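Local coordinates for C-glycoside 3-oxidase (Microbacterium trichothecenolyticum, PDB 7DVE), which oxidises the C3 hydroxyl of the sugar in C-glycosides such as isoorientin and mangiferin, using bound FAD and molecular oxygen and releasing hydrogen peroxide, at residues A115-N120 with A274-Q279; A13-G18 with V268-D273; L280-G285 with G394-Q399; M39-P44 with S119-M124. All blocks are in the same frame, centred on the assembly; numbering follows the deposited sequence.

Interaction 1 of 4, residues A115-N120 with A274-Q279; sequences AAFSSN and ALRTPQ. With FAD (flavin-adenine dinucleotide), chain C.
Arg276 reaches from the first turn of helix 276-283 to the carbonyl of Ser118 and the hydroxyl of Ser119, closing one side of the FAD pocket in this enzyme of the GMC oxidoreductase family. Arg276 NH2 donates to Ser118 O at 2.7 Å, with the oxygen lying in the guanidinium plane although the donor sits well above the plane of the carbonyl. The neighbouring NH1 donates to Ser119 OG at 2.8 Å, a more bent bond (145°) whose acceptor is tilted from the guanidinium plane. Tyr393 also bonds Ser119 OG, while Asp273 forms a salt bridge with Arg276 NE, so the flat group is gripped at all three nitrogens.

The two faces of the guanidinium are covered by non-polar atoms. The arginine chain turns at chi3 (-82°), which lays the group between Phe117 CB over one face and the ribose of FAD over the other, where C2B lies 3.3 Å from NH2. The adenine atom C8A covers the rim of this second face. A positive charge here would be expected to favour the nearby pyrophosphate electrostatically.

The apolar part is carried by Phe117, whose ring stands 77° from the guanidinium plane and meets Leu275 CD1 through CE2 at 3.5 Å. Water completes the contact: one molecule accepts from Ser118 N and from Arg276 NH2, and donates to FAD O1A at 2.8 Å.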
# COMPACT_ATOMS: atom_id res chain seq x y z
N ALA A 115 9.01 10.52 1.18
CA ALA A 115 8.64 9.46 0.25
C ALA A 115 9.54 8.26 0.47
O ALA A 115 10.76 8.39 0.46
CB ALA A 115 8.77 9.96 -1.20
N ALA A 116 8.92 7.08 0.65
CA ALA A 116 9.66 5.89 1.08
C ALA A 116 9.34 4.68 0.20
O ALA A 116 8.40 4.69 -0.60
CB ALA A 116 9.38 5.56 2.55
N PHE A 117 10.17 3.64 0.35
CA PHE A 117 10.08 2.40 -0.41
C PHE A 117 10.44 1.24 0.51
O PHE A 117 11.08 1.44 1.55
CB PHE A 117 11.03 2.38 -1.61
CG PHE A 117 11.10 3.66 -2.38
CD1 PHE A 117 11.97 4.67 -1.99
CD2 PHE A 117 10.31 3.85 -3.50
CE1 PHE A 117 12.04 5.83 -2.68
CE2 PHE A 117 10.38 5.04 -4.22
CZ PHE A 117 11.25 6.03 -3.80
N SER A 118 10.07 0.03 0.09
CA SER A 118 10.55 -1.23 0.66
C SER A 118 11.03 -2.13 -0.47
O SER A 118 10.39 -2.21 -1.52
CB SER A 118 9.47 -1.98 1.47
OG SER A 118 9.14 -1.31 2.67
N SER A 119 12.13 -2.85 -0.25
CA SER A 119 12.68 -3.76 -1.26
C SER A 119 12.85 -5.12 -0.61
O SER A 119 13.86 -5.37 0.06
CB SER A 119 14.00 -3.24 -1.81
OG SER A 119 13.77 -2.23 -2.79
N ASN A 120 11.87 -6.00 -0.81
CA ASN A 120 11.83 -7.31 -0.15
C ASN A 120 10.65 -8.10 -0.70
O ASN A 120 9.73 -7.54 -1.30
CB ASN A 120 11.72 -7.17 1.37
CG ASN A 120 10.49 -6.39 1.79
OD1 ASN A 120 10.56 -5.17 2.01
ND2 ASN A 120 9.34 -7.08 1.91
N ALA A 274 4.09 2.90 -6.70
CA ALA A 274 3.67 4.03 -7.52
C ALA A 274 4.82 4.86 -8.09
O ALA A 274 4.57 5.73 -8.94
CB ALA A 274 2.75 4.95 -6.73
N LEU A 275 6.06 4.68 -7.63
CA LEU A 275 7.15 5.46 -8.22
C LEU A 275 8.13 4.63 -9.01
O LEU A 275 8.67 5.12 -10.00
CB LEU A 275 7.91 6.26 -7.15
CG LEU A 275 7.00 7.03 -6.21
CD1 LEU A 275 7.68 7.17 -4.87
CD2 LEU A 275 6.59 8.39 -6.79
N ARG A 276 8.36 3.37 -8.61
CA ARG A 276 9.28 2.54 -9.36
C ARG A 276 8.64 1.91 -10.60
O ARG A 276 9.36 1.57 -11.55
CB ARG A 276 9.88 1.46 -8.46
CG ARG A 276 10.90 2.01 -7.49
CD ARG A 276 11.58 0.92 -6.72
NE ARG A 276 10.75 0.51 -5.59
CZ ARG A 276 11.11 -0.38 -4.67
NH1 ARG A 276 12.23 -1.06 -4.76
NH2 ARG A 276 10.31 -0.57 -3.62
N THR A 277 7.30 1.81 -10.62
CA THR A 277 6.59 1.39 -11.83
C THR A 277 6.73 2.41 -12.96
O THR A 277 7.14 2.02 -14.07
CB THR A 277 5.12 1.11 -11.50
OG1 THR A 277 5.02 -0.02 -10.62
CG2 THR A 277 4.30 0.84 -12.76
N PRO A 278 6.42 3.70 -12.75
CA PRO A 278 6.78 4.69 -13.79
C PRO A 278 8.26 4.70 -14.11
O PRO A 278 8.63 4.89 -15.28
CB PRO A 278 6.34 6.04 -13.19
CG PRO A 278 5.42 5.71 -12.09
CD PRO A 278 5.80 4.34 -11.58
N GLN A 279 9.13 4.50 -13.10
CA GLN A 279 10.57 4.39 -13.36
C GLN A 279 10.88 3.33 -14.41
O GLN A 279 11.58 3.60 -15.40
CB GLN A 279 11.31 4.08 -12.06
CG GLN A 279 12.83 4.19 -12.16
CD GLN A 279 13.51 3.82 -10.87
OE1 GLN A 279 13.10 2.87 -10.19
NE2 GLN A 279 14.54 4.57 -10.51
PA FAD C . 4.79 -2.51 -2.72
O1A FAD C . 5.81 -1.45 -2.61
O2A FAD C . 4.07 -2.95 -1.50
O5B FAD C . 5.60 -3.72 -3.41
C5B FAD C . 6.29 -3.49 -4.64
C4B FAD C . 7.45 -4.43 -4.77
O4B FAD C . 8.04 -4.16 -6.08
C3B FAD C . 8.56 -4.10 -3.75
O3B FAD C . 8.90 -5.30 -3.04
C2B FAD C . 9.71 -3.67 -4.67
O2B FAD C . 10.98 -4.09 -4.17
C1B FAD C . 9.42 -4.44 -5.94
N9A FAD C . 10.14 -3.82 -7.12
C8A FAD C . 10.05 -2.51 -7.39
N7A FAD C . 10.78 -2.26 -8.48
C5A FAD C . 11.34 -3.40 -8.89
C6A FAD C . 12.13 -3.68 -9.93
N6A FAD C . 12.46 -2.65 -10.72
N1A FAD C . 12.58 -4.92 -10.19
C2A FAD C . 12.20 -5.95 -9.32
N3A FAD C . 11.35 -5.64 -8.24
C4A FAD C . 10.94 -4.38 -8.05
N1 FAD C . -1.53 0.63 3.44
C2 FAD C . -2.88 0.48 3.71
O2 FAD C . -3.64 0.35 2.76
N3 FAD C . -3.34 0.49 5.03
C4 FAD C . -2.43 0.61 6.10
O4 FAD C . -2.84 0.59 7.26
C4X FAD C . -1.07 0.76 5.81
N5 FAD C . -0.15 0.94 6.79
C5X FAD C . 1.18 0.94 6.47
C6 FAD C . 2.17 0.98 7.47
C7 FAD C . 3.52 0.93 7.18
C7M FAD C . 4.58 0.97 8.31
C8 FAD C . 3.93 0.85 5.84
C8M FAD C . 5.43 0.79 5.50
C9 FAD C . 2.96 0.82 4.83
C9A FAD C . 1.58 0.87 5.13
N10 FAD C . 0.64 0.86 4.16
C10 FAD C . -0.65 0.76 4.48
C1' FAD C . 0.97 0.92 2.71
C2' FAD C . 1.01 -0.43 1.99
O2' FAD C . 2.12 -1.19 2.50
C3' FAD C . 1.10 -0.22 0.44
O3' FAD C . -0.04 0.50 -0.02
C4' FAD C . 1.09 -1.56 -0.30
O4' FAD C . 2.17 -2.37 0.15
C5' FAD C . 1.25 -1.33 -1.83
O5' FAD C . 1.46 -2.59 -2.51
P FAD C . 2.20 -2.72 -3.94
O1P FAD C . 2.49 -4.14 -4.29
O2P FAD C . 1.39 -1.90 -4.87
O3P FAD C . 3.69 -2.10 -3.81
O HOH W 1 7.87 0.31 -1.98

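Interaction 2 of 4, residues A13-G18 with V268-D273; sequences AIVGSG and VVVAAD. With FAD (flavin-adenine dinucleotide), chain C.
Ile14 and Val269 lie side by side on one face of the parallel sheet, pointing the same way, with Ile14 CG1 4.2 Å from Val269 CB. Tyr24 of helix 19-31 packs on both. On the other face Val15 meets Val270 more closely. Val15 CG1 stands between its own backbone N and carbonyl carbon (chi1 47°), and from there it reaches across the strands to Val270 CG2 at 3.6 Å. The second branch, CG2, is thereby left to face the adenine of FAD, 3.5 Å from N1A; Leu280 of helix 276-283 covers the valine pair.

Between the two faces, strands 13-15 and 268-270 run nearly parallel, their axes 13° apart. Val269 N donates to Ala13 O, Val15 N to Val269 O and Ala271 N to Val15 O.

Beyond the last of these bonds the strands give way to the cofactor site of a Rossmann-type dinucleotide-binding fold. Gly16 brings its CA within 3.3 Å of FAD O4B, and the same CA makes a C-H...O contact with Ala271 O, while Ala272 CB meets the adenine at N7A, 3.3 Å away. A water donates to Ala271 O and to FAD O1P. The bare backbone of Gly16 and Gly18 thus lets ribose and pyrophosphate come close, and the small Ala272 does the same for the adenine, while a bridging water, rather than a charged side chain from either segment, links the carbonyl of Ala271 to the phosphate oxygen.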
# COMPACT_ATOMS: atom_id res chain seq x y z
N ALA A 13 4.72 -12.48 -16.88
CA ALA A 13 5.81 -12.04 -16.01
C ALA A 13 5.33 -10.87 -15.17
O ALA A 13 4.73 -9.93 -15.70
CB ALA A 13 7.04 -11.65 -16.82
N ILE A 14 5.60 -10.94 -13.87
CA ILE A 14 5.18 -9.95 -12.90
C ILE A 14 6.44 -9.41 -12.25
O ILE A 14 7.27 -10.20 -11.79
CB ILE A 14 4.25 -10.56 -11.83
CG1 ILE A 14 2.98 -11.17 -12.46
CG2 ILE A 14 3.91 -9.54 -10.76
CD1 ILE A 14 2.37 -12.27 -11.63
N VAL A 15 6.59 -8.09 -12.23
CA VAL A 15 7.65 -7.45 -11.47
C VAL A 15 7.02 -6.84 -10.22
O VAL A 15 5.99 -6.16 -10.31
CB VAL A 15 8.42 -6.43 -12.34
CG1 VAL A 15 7.49 -5.55 -13.11
CG2 VAL A 15 9.40 -5.56 -11.52
N GLY A 16 7.56 -7.18 -9.06
CA GLY A 16 6.96 -6.73 -7.82
C GLY A 16 6.23 -7.81 -7.06
O GLY A 16 5.43 -8.56 -7.65
N SER A 17 6.46 -7.91 -5.75
CA SER A 17 5.90 -9.02 -4.99
C SER A 17 5.09 -8.54 -3.78
O SER A 17 4.87 -9.31 -2.85
CB SER A 17 7.00 -9.98 -4.55
OG SER A 17 7.65 -9.48 -3.41
N GLY A 18 4.64 -7.29 -3.78
CA GLY A 18 3.68 -6.83 -2.81
C GLY A 18 2.28 -7.25 -3.20
O GLY A 18 2.09 -7.98 -4.17
N VAL A 268 3.04 -8.73 -19.38
CA VAL A 268 3.94 -8.15 -18.39
C VAL A 268 3.12 -7.28 -17.46
O VAL A 268 2.41 -6.38 -17.91
CB VAL A 268 5.08 -7.33 -19.03
CG1 VAL A 268 5.95 -6.68 -17.94
CG2 VAL A 268 5.90 -8.22 -19.92
N VAL A 269 3.17 -7.58 -16.17
CA VAL A 269 2.47 -6.82 -15.15
C VAL A 269 3.54 -6.16 -14.31
O VAL A 269 4.42 -6.85 -13.77
CB VAL A 269 1.54 -7.71 -14.31
CG1 VAL A 269 0.70 -6.87 -13.32
CG2 VAL A 269 0.64 -8.56 -15.21
N VAL A 270 3.52 -4.84 -14.25
CA VAL A 270 4.47 -4.09 -13.43
C VAL A 270 3.71 -3.60 -12.20
O VAL A 270 2.80 -2.78 -12.30
CB VAL A 270 5.13 -2.93 -14.19
CG1 VAL A 270 6.13 -2.24 -13.29
CG2 VAL A 270 5.83 -3.42 -15.45
N ALA A 271 4.08 -4.14 -11.05
CA ALA A 271 3.50 -3.78 -9.77
C ALA A 271 4.67 -3.42 -8.85
O ALA A 271 4.95 -4.10 -7.86
CB ALA A 271 2.64 -4.91 -9.20
N ALA A 272 5.37 -2.35 -9.20
CA ALA A 272 6.63 -2.01 -8.56
C ALA A 272 6.50 -0.84 -7.60
O ALA A 272 7.52 -0.25 -7.22
CB ALA A 272 7.68 -1.74 -9.63
N ASP A 273 5.28 -0.53 -7.15
CA ASP A 273 4.85 0.61 -6.33
C ASP A 273 4.69 1.82 -7.23
O ASP A 273 5.10 1.78 -8.39
CB ASP A 273 5.78 0.89 -5.10
CG ASP A 273 7.11 1.63 -5.44
OD1 ASP A 273 7.20 2.54 -6.31
OD2 ASP A 273 8.12 1.29 -4.77
PA FAD C . 4.79 -2.51 -2.72
O1A FAD C . 5.81 -1.45 -2.61
O2A FAD C . 4.07 -2.95 -1.50
O5B FAD C . 5.60 -3.72 -3.41
C5B FAD C . 6.29 -3.49 -4.64
C4B FAD C . 7.45 -4.43 -4.77
O4B FAD C . 8.04 -4.16 -6.08
C3B FAD C . 8.56 -4.10 -3.75
O3B FAD C . 8.90 -5.30 -3.04
C2B FAD C . 9.71 -3.67 -4.67
O2B FAD C . 10.98 -4.09 -4.17
C1B FAD C . 9.42 -4.44 -5.94
N9A FAD C . 10.14 -3.82 -7.12
C8A FAD C . 10.05 -2.51 -7.39
N7A FAD C . 10.78 -2.26 -8.48
C5A FAD C . 11.34 -3.40 -8.89
C6A FAD C . 12.13 -3.68 -9.93
N6A FAD C . 12.46 -2.65 -10.72
N1A FAD C . 12.58 -4.92 -10.19
C2A FAD C . 12.20 -5.95 -9.32
N3A FAD C . 11.35 -5.64 -8.24
C4A FAD C . 10.94 -4.38 -8.05
N1 FAD C . -1.53 0.63 3.44
C2 FAD C . -2.88 0.48 3.71
O2 FAD C . -3.64 0.35 2.76
N3 FAD C . -3.34 0.49 5.03
C4 FAD C . -2.43 0.61 6.10
O4 FAD C . -2.84 0.59 7.26
C4X FAD C . -1.07 0.76 5.81
N5 FAD C . -0.15 0.94 6.79
C5X FAD C . 1.18 0.94 6.47
C6 FAD C . 2.17 0.98 7.47
C7 FAD C . 3.52 0.93 7.18
C7M FAD C . 4.58 0.97 8.31
C8 FAD C . 3.93 0.85 5.84
C8M FAD C . 5.43 0.79 5.50
C9 FAD C . 2.96 0.82 4.83
C9A FAD C . 1.58 0.87 5.13
N10 FAD C . 0.64 0.86 4.16
C10 FAD C . -0.65 0.76 4.48
C1' FAD C . 0.97 0.92 2.71
C2' FAD C . 1.01 -0.43 1.99
O2' FAD C . 2.12 -1.19 2.50
C3' FAD C . 1.10 -0.22 0.44
O3' FAD C . -0.04 0.50 -0.02
C4' FAD C . 1.09 -1.56 -0.30
O4' FAD C . 2.17 -2.37 0.15
C5' FAD C . 1.25 -1.33 -1.83
O5' FAD C . 1.46 -2.59 -2.51
P FAD C . 2.20 -2.72 -3.94
O1P FAD C . 2.49 -4.14 -4.29
O2P FAD C . 1.39 -1.90 -4.87
O3P FAD C . 3.69 -2.10 -3.81
O HOH W 2 3.55 -5.66 -5.90

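Interaction 3 of 4, residues L280-G285 with G394-Q399; sequences LLWASG and GMPAMQ
Met395 hooks its side chain toward Ala283 and Leu280 on the last turns of helix 276-283. From CB, which is close to the amide of Gln279, the chain first sets CG beside its own backbone N. Bends at chi2 (-43°) and chi3 (-85°) then fold it round through SD, so that the terminal methyl does the touching. CE lies 3.9 Å from Ala283 CB and 4.1 Å from Leu280 CA, nestling against the helix surface between these two residues; the CD1 branch of Leu280 is only slightly farther away.

Pro396 continues the contact with its ring. Its CG meets Ala283 CB at 3.8 Å and approaches the indole of Trp282 at the edge, 4.1 Å from CD1, while CD also lies against the alanine methyl. Phe385 touches both Trp282 and Pro396, widening the apolar patch toward strand 382-386.

At the helix end, Ser284 OG and Ser284 N reach Leu280 O from opposite faces of its carbonyl plane, and Gly285 ends the helix with positive phi. Gln279 of the same helix adds a side-chain bond to Pro396 O. Together these features are those of a Schellman-terminated helix packed by its last turns against the start of strand 396-401, antiparallel partner of strand 382-386, on the flank of the FAD-binding domain.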
# COMPACT_ATOMS: atom_id res chain seq x y z
N LEU A 280 10.37 2.11 -14.20
CA LEU A 280 10.65 1.02 -15.13
C LEU A 280 10.09 1.31 -16.51
O LEU A 280 10.75 1.06 -17.52
CB LEU A 280 10.09 -0.29 -14.57
CG LEU A 280 10.08 -1.49 -15.52
CD1 LEU A 280 11.49 -1.78 -16.03
CD2 LEU A 280 9.48 -2.71 -14.83
N LEU A 281 8.87 1.88 -16.57
CA LEU A 281 8.29 2.18 -17.88
C LEU A 281 9.10 3.25 -18.61
O LEU A 281 9.34 3.14 -19.81
CB LEU A 281 6.82 2.61 -17.73
CG LEU A 281 5.73 1.68 -17.15
CD1 LEU A 281 4.36 1.93 -17.77
CD2 LEU A 281 6.10 0.21 -17.25
N TRP A 282 9.55 4.28 -17.89
CA TRP A 282 10.40 5.31 -18.50
C TRP A 282 11.70 4.71 -19.01
O TRP A 282 12.10 4.94 -20.16
CB TRP A 282 10.69 6.43 -17.49
CG TRP A 282 11.67 7.47 -17.98
CD1 TRP A 282 13.03 7.44 -17.88
CD2 TRP A 282 11.34 8.71 -18.63
NE1 TRP A 282 13.58 8.57 -18.44
CE2 TRP A 282 12.56 9.36 -18.91
CE3 TRP A 282 10.15 9.32 -19.00
CZ2 TRP A 282 12.61 10.60 -19.55
CZ3 TRP A 282 10.20 10.55 -19.66
CH2 TRP A 282 11.42 11.17 -19.92
N ALA A 283 12.37 3.91 -18.18
CA ALA A 283 13.59 3.23 -18.61
C ALA A 283 13.37 2.35 -19.84
O ALA A 283 14.29 2.16 -20.64
CB ALA A 283 14.16 2.39 -17.47
N SER A 284 12.16 1.82 -20.02
CA SER A 284 11.89 0.96 -21.17
C SER A 284 11.39 1.72 -22.40
O SER A 284 11.05 1.09 -23.41
CB SER A 284 10.87 -0.12 -20.80
OG SER A 284 11.16 -0.66 -19.52
N GLY A 285 11.34 3.05 -22.34
CA GLY A 285 10.86 3.83 -23.46
C GLY A 285 9.35 3.84 -23.64
O GLY A 285 8.88 4.22 -24.71
N GLY A 394 20.74 1.47 -10.23
CA GLY A 394 21.08 1.79 -11.60
C GLY A 394 19.92 2.12 -12.51
O GLY A 394 20.09 2.11 -13.74
N MET A 395 18.83 2.37 -12.00
CA MET A 395 17.58 2.80 -12.59
C MET A 395 17.54 4.31 -12.63
O MET A 395 18.18 4.97 -11.80
CB MET A 395 16.40 2.26 -11.76
CG MET A 395 16.16 0.76 -11.90
SD MET A 395 16.27 0.09 -13.57
CE MET A 395 14.62 0.40 -14.19
N PRO A 396 16.84 4.90 -13.60
CA PRO A 396 16.92 6.36 -13.77
C PRO A 396 16.47 7.09 -12.52
O PRO A 396 15.41 6.79 -11.96
CB PRO A 396 16.00 6.65 -14.97
CG PRO A 396 15.75 5.35 -15.62
CD PRO A 396 16.24 4.22 -14.76
N ALA A 397 17.30 8.03 -12.07
CA ALA A 397 17.06 8.68 -10.79
C ALA A 397 15.81 9.55 -10.87
O ALA A 397 15.48 10.11 -11.92
CB ALA A 397 18.27 9.52 -10.37
N MET A 398 15.09 9.62 -9.75
CA MET A 398 13.83 10.36 -9.63
C MET A 398 14.05 11.77 -9.13
O MET A 398 14.90 12.04 -8.27
CB MET A 398 12.83 9.66 -8.70
CG MET A 398 12.81 8.15 -8.70
SD MET A 398 11.73 7.52 -7.39
CE MET A 398 11.24 5.96 -8.15
N GLN A 399 13.23 12.67 -9.66
CA GLN A 399 13.04 14.01 -9.15
C GLN A 399 11.55 14.14 -8.87
O GLN A 399 10.73 13.79 -9.72
CB GLN A 399 13.53 15.09 -10.13
CG GLN A 399 13.15 16.49 -9.71
CD GLN A 399 13.87 16.91 -8.43
OE1 GLN A 399 15.07 16.67 -8.28
NE2 GLN A 399 13.13 17.53 -7.49

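Interaction 4 of 4, residues M39-P44 with S119-M124; sequences MFEVGP and SNVGGM. With FAD (flavin-adenine dinucleotide), chain C.
Gly43 and Asn120 bring their CA atoms within 3.7 Å of each other where the loop following strand 37-40 of the Rossmann-type sheet meets a type II turn running from Asn120 to Gly123. One backbone bond ties the segments, Val121 N to Pro44 O at 2.7 Å. Gly43 CA also makes a C-H...O contact with Ser119 O, an approach for which a side chain on Gly43 would leave no room.

Glu41 is the acidic residue that follows the second strand of such folds and holds the ribose of the cofactor. Bent at chi2 (71°), its chain passes CG by Val121 CG2 at 3.8 Å and presents both oxygens to FAD: O3B donates to OE1 and O2B to OE2. On OE2 the anti lone pair is taken by Gly43 N at 2.8 Å, which fixes the carboxylate's rotation, and Ser17 OG adds a bond to OE1. Asn120 O lies only 3.1 Å from OE1, an acceptor pair that brings no bond of its own.

Across the turn, Asn120 ND2 bridges Val121 O and Gly123 O, while His127 bonds its OD1. Val42 CB and CG1 border the adenine and ribose. Farther along, Met124 N donates to FAD O2A at 3.1 Å, and Met124 CE rests 3.3 Å from C1' of the ribityl chain.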
# COMPACT_ATOMS: atom_id res chain seq x y z
N MET A 39 7.53 -14.37 -11.28
CA MET A 39 7.49 -13.14 -10.50
C MET A 39 8.92 -12.78 -10.13
O MET A 39 9.66 -13.63 -9.62
CB MET A 39 6.63 -13.31 -9.25
CG MET A 39 6.58 -12.07 -8.36
SD MET A 39 5.60 -12.34 -6.84
CE MET A 39 4.00 -11.73 -7.33
N PHE A 40 9.31 -11.54 -10.41
CA PHE A 40 10.64 -11.02 -10.16
C PHE A 40 10.56 -9.90 -9.13
O PHE A 40 9.77 -8.96 -9.30
CB PHE A 40 11.29 -10.54 -11.46
CG PHE A 40 11.26 -11.58 -12.54
CD1 PHE A 40 12.19 -12.61 -12.56
CD2 PHE A 40 10.29 -11.55 -13.53
CE1 PHE A 40 12.16 -13.59 -13.54
CE2 PHE A 40 10.25 -12.51 -14.51
CZ PHE A 40 11.19 -13.54 -14.52
N GLU A 41 11.35 -10.02 -8.07
CA GLU A 41 11.40 -9.08 -6.96
C GLU A 41 12.85 -8.78 -6.64
O GLU A 41 13.64 -9.70 -6.43
CB GLU A 41 10.70 -9.67 -5.72
CG GLU A 41 11.16 -9.06 -4.42
CD GLU A 41 10.68 -7.65 -4.24
OE1 GLU A 41 9.46 -7.42 -4.34
OE2 GLU A 41 11.52 -6.76 -4.01
N VAL A 42 13.21 -7.49 -6.60
CA VAL A 42 14.61 -7.11 -6.44
C VAL A 42 15.11 -7.33 -5.01
O VAL A 42 16.30 -7.64 -4.81
CB VAL A 42 14.80 -5.65 -6.90
CG1 VAL A 42 13.95 -4.69 -6.06
CG2 VAL A 42 16.26 -5.27 -6.84
N GLY A 43 14.24 -7.19 -4.01
CA GLY A 43 14.61 -7.36 -2.62
C GLY A 43 14.84 -8.81 -2.24
O GLY A 43 14.51 -9.73 -3.00
N PRO A 44 15.42 -9.04 -1.07
CA PRO A 44 15.56 -10.42 -0.57
C PRO A 44 14.24 -10.97 -0.05
O PRO A 44 13.24 -10.26 0.09
CB PRO A 44 16.57 -10.28 0.57
CG PRO A 44 16.38 -8.86 1.06
CD PRO A 44 16.05 -8.06 -0.17
N SER A 119 12.13 -2.85 -0.25
CA SER A 119 12.68 -3.76 -1.26
C SER A 119 12.85 -5.12 -0.61
O SER A 119 13.86 -5.37 0.06
CB SER A 119 14.00 -3.24 -1.81
OG SER A 119 13.77 -2.23 -2.79
N ASN A 120 11.87 -6.00 -0.81
CA ASN A 120 11.83 -7.31 -0.15
C ASN A 120 10.65 -8.10 -0.70
O ASN A 120 9.73 -7.54 -1.30
CB ASN A 120 11.72 -7.17 1.37
CG ASN A 120 10.49 -6.39 1.79
OD1 ASN A 120 10.56 -5.17 2.01
ND2 ASN A 120 9.34 -7.08 1.91
N VAL A 121 10.69 -9.42 -0.50
CA VAL A 121 9.53 -10.23 -0.88
C VAL A 121 8.39 -9.88 0.07
O VAL A 121 8.57 -9.82 1.29
CB VAL A 121 9.88 -11.72 -0.88
CG1 VAL A 121 8.63 -12.59 -1.09
CG2 VAL A 121 10.89 -12.01 -2.02
N GLY A 122 7.23 -9.54 -0.49
CA GLY A 122 6.13 -8.98 0.27
C GLY A 122 5.95 -7.48 0.12
O GLY A 122 4.87 -6.96 0.48
N GLY A 123 6.95 -6.76 -0.41
CA GLY A 123 6.93 -5.32 -0.51
C GLY A 123 6.67 -4.67 0.83
O GLY A 123 6.93 -5.24 1.90
N MET A 124 6.08 -3.47 0.78
CA MET A 124 5.74 -2.73 1.99
C MET A 124 4.75 -3.49 2.88
O MET A 124 4.70 -3.24 4.09
CB MET A 124 5.18 -1.38 1.60
CG MET A 124 6.18 -0.29 1.77
SD MET A 124 5.70 1.35 1.19
CE MET A 124 4.04 1.40 1.66
PA FAD C . 4.79 -2.51 -2.72
O1A FAD C . 5.81 -1.45 -2.61
O2A FAD C . 4.07 -2.95 -1.50
O5B FAD C . 5.60 -3.72 -3.41
C5B FAD C . 6.29 -3.49 -4.64
C4B FAD C . 7.45 -4.43 -4.77
O4B FAD C . 8.04 -4.16 -6.08
C3B FAD C . 8.56 -4.10 -3.75
O3B FAD C . 8.90 -5.30 -3.04
C2B FAD C . 9.71 -3.67 -4.67
O2B FAD C . 10.98 -4.09 -4.17
C1B FAD C . 9.42 -4.44 -5.94
N9A FAD C . 10.14 -3.82 -7.12
C8A FAD C . 10.05 -2.51 -7.39
N7A FAD C . 10.78 -2.26 -8.48
C5A FAD C . 11.34 -3.40 -8.89
C6A FAD C . 12.13 -3.68 -9.93
N6A FAD C . 12.46 -2.65 -10.72
N1A FAD C . 12.58 -4.92 -10.19
C2A FAD C . 12.20 -5.95 -9.32
N3A FAD C . 11.35 -5.64 -8.24
C4A FAD C . 10.94 -4.38 -8.05
N1 FAD C . -1.53 0.63 3.44
C2 FAD C . -2.88 0.48 3.71
O2 FAD C . -3.64 0.35 2.76
N3 FAD C . -3.34 0.49 5.03
C4 FAD C . -2.43 0.61 6.10
O4 FAD C . -2.84 0.59 7.26
C4X FAD C . -1.07 0.76 5.81
N5 FAD C . -0.15 0.94 6.79
C5X FAD C . 1.18 0.94 6.47
C6 FAD C . 2.17 0.98 7.47
C7 FAD C . 3.52 0.93 7.18
C7M FAD C . 4.58 0.97 8.31
C8 FAD C . 3.93 0.85 5.84
C8M FAD C . 5.43 0.79 5.50
C9 FAD C . 2.96 0.82 4.83
C9A FAD C . 1.58 0.87 5.13
N10 FAD C . 0.64 0.86 4.16
C10 FAD C . -0.65 0.76 4.48
C1' FAD C . 0.97 0.92 2.71
C2' FAD C . 1.01 -0.43 1.99
O2' FAD C . 2.12 -1.19 2.50
C3' FAD C . 1.10 -0.22 0.44
O3' FAD C . -0.04 0.50 -0.02
C4' FAD C . 1.09 -1.56 -0.30
O4' FAD C . 2.17 -2.37 0.15
C5' FAD C . 1.25 -1.33 -1.83
O5' FAD C . 1.46 -2.59 -2.51
P FAD C . 2.20 -2.72 -3.94
O1P FAD C . 2.49 -4.14 -4.29
O2P FAD C . 1.39 -1.90 -4.87
O3P FAD C . 3.69 -2.10 -3.81

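Interactions 1, 2 and 4 gather round the ADP half of FAD, their centres 9 to 11 Å apart, whereas interaction 3 lies farther out, about 15 Å from interaction 2 and 18 Å from interaction 4, though only about 11 Å from interaction 1, with which it shares helix 276-283. Interaction 2 joins adjacent strands 12-15 and 267-270 of the five-stranded parallel sheet; strand 37-40, on the other side of 12-15, leads into interaction 4. That contact is nested within the chain loop closed by interaction 2 and shares Ser119 and Asn120 with interaction 1. The shared helix directly follows strand 267-270. These contacts thus join segments from 75 to 250 residues apart in sequence.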